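Local coordinates for protein AvrL567-A (Melampsora lini, PDB 2OPC) that is a flax rust avirulence protein, probably recognised by matching flax resistance proteins, and binds a cobalt ion in the crystal, at residues Thr101-Gly104 / Phe105-Phe108. Sequence-based numbering, arbitrary orientation.
Sequences TIEG and FHLF
A single 3-10 turn between strands 75-81 and 118-125 brings His106 back against Glu103, and two backbone bonds of i to i+3 spacing define it. His106 N donates to Glu103 O at 2.9 Å, and Leu107 N to Gly104 O at 3.0 Å. A third bond ties side chain to backbone within the same turn: Glu103 N gives its hydrogen to His106 ND1 at 3.0 Å, nearly straight at 170° and with the amide tilted somewhat out of the imidazole plane. Since the backbone amide must be the donor, ND1 acts as the acceptor, which is consistent with a neutral imidazole protonated on NE2. The ring edge that bears ND1 also runs past Ile102 CA, and His106 CE1 lies 3.6 Å from Thr101 O. With CG placed beside its own backbone N (chi1 -65°), the imidazole of His106 swings back along the incoming chain.

This turn lies on the surface of a fold of antiparallel sheets; the side chain of His106 is about 13 Å from the bound cobalt ion. A CH-pi contact joins Glu103 to Phe105: Glu103 CB sits over one face of the Phe105 ring, 3.8 Å from the centroid and 21° off the normal, while Glu103 CG lies past the rim of the ring, near CE1 and CZ of Phe105, and the carboxylate leads away. Toward the protein, Ile102 CG2 meets Leu107 CD2 at 3.9 Å, and both side chains rest on Ile119 of strand 118-125. His65 meets the rings of both Phe105 and His106, and Leu107 O is hydrogen-bonded to Ser66 OG.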
loop_
_atom_site.group_PDB
_atom_site.type_symbol
_atom_site.label_atom_id
_atom_site.label_comp_id
_atom_site.label_asym_id
_atom_site.label_seq_id
_atom_site.Cartn_x
_atom_site.Cartn_y
_atom_site.Cartn_z
ATOM N N THR A 101 3.562 -10.439 0.739
ATOM C CA THR A 101 2.666 -10.400 1.887
ATOM C C THR A 101 3.255 -9.599 3.036
ATOM O O THR A 101 4.454 -9.388 3.124
ATOM C CB THR A 101 2.338 -11.806 2.379
ATOM O OG1 THR A 101 3.575 -12.500 2.586
ATOM C CG2 THR A 101 1.489 -12.580 1.340
ATOM N N ILE A 102 2.384 -9.126 3.904
ATOM C CA ILE A 102 2.774 -8.321 5.040
ATOM C C ILE A 102 3.446 -9.185 6.113
ATOM O O ILE A 102 2.948 -10.268 6.473
ATOM C CB ILE A 102 1.534 -7.532 5.565
ATOM C CG1 ILE A 102 0.996 -6.632 4.444
ATOM C CG2 ILE A 102 1.838 -6.747 6.897
ATOM C CD1 ILE A 102 2.029 -5.645 3.820
ATOM N N GLU A 103 4.599 -8.709 6.574
ATOM C CA GLU A 103 5.405 -9.376 7.575
ATOM C C GLU A 103 5.617 -8.477 8.782
ATOM O O GLU A 103 5.294 -7.266 8.768
ATOM C CB GLU A 103 6.795 -9.650 6.975
ATOM C CG GLU A 103 6.816 -10.443 5.688
ATOM C CD GLU A 103 6.906 -11.928 5.947
ATOM O OE1 GLU A 103 7.166 -12.690 4.988
ATOM O OE2 GLU A 103 6.743 -12.348 7.115
ATOM N N GLY A 104 6.183 -9.030 9.854
ATOM C CA GLY A 104 6.372 -8.232 11.037
ATOM C C GLY A 104 7.187 -6.981 10.820
ATOM O O GLY A 104 6.937 -5.968 11.476
ATOM N N PHE A 105 8.162 -7.045 9.911
ATOM C CA PHE A 105 9.054 -5.904 9.726
ATOM C C PHE A 105 8.390 -4.789 8.893
ATOM O O PHE A 105 9.026 -3.770 8.647
ATOM C CB PHE A 105 10.396 -6.326 9.100
ATOM C CG PHE A 105 10.263 -7.122 7.824
ATOM C CD1 PHE A 105 10.428 -8.510 7.855
ATOM C CD2 PHE A 105 9.952 -6.505 6.607
ATOM C CE1 PHE A 105 10.316 -9.269 6.679
ATOM C CE2 PHE A 105 9.847 -7.249 5.424
ATOM C CZ PHE A 105 10.040 -8.626 5.454
ATOM N N HIS A 106 7.121 -4.967 8.516
ATOM C CA HIS A 106 6.346 -3.877 7.916
ATOM C C HIS A 106 5.451 -3.201 8.947
ATOM O O HIS A 106 4.858 -2.167 8.648
ATOM C CB HIS A 106 5.377 -4.419 6.873
ATOM C CG HIS A 106 6.037 -5.044 5.698
ATOM N ND1 HIS A 106 5.701 -6.289 5.217
ATOM C CD2 HIS A 106 6.994 -4.562 4.872
ATOM C CE1 HIS A 106 6.439 -6.556 4.150
ATOM N NE2 HIS A 106 7.235 -5.523 3.920
ATOM N N LEU A 107 5.327 -3.791 10.143
ATOM C CA LEU A 107 4.297 -3.360 11.085
ATOM C C LEU A 107 4.816 -2.377 12.108
ATOM O O LEU A 107 5.862 -2.608 12.729
ATOM C CB LEU A 107 3.714 -4.574 11.837
ATOM C CG LEU A 107 3.008 -5.577 10.920
ATOM C CD1 LEU A 107 2.710 -6.858 11.694
ATOM C CD2 LEU A 107 1.709 -4.965 10.340
ATOM N N PHE A 108 4.067 -1.279 12.239
ATOM C CA PHE A 108 4.361 -0.221 13.235
ATOM C C PHE A 108 3.284 -0.301 14.293
ATOM O O PHE A 108 2.110 -0.519 13.986
ATOM C CB PHE A 108 4.311 1.147 12.557
ATOM C CG PHE A 108 5.455 1.386 11.610
ATOM C CD1 PHE A 108 6.618 2.047 12.042
ATOM C CD2 PHE A 108 5.383 0.921 10.285
ATOM C CE1 PHE A 108 7.704 2.223 11.193
ATOM C CE2 PHE A 108 6.461 1.099 9.411
ATOM C CZ PHE A 108 7.619 1.771 9.851
#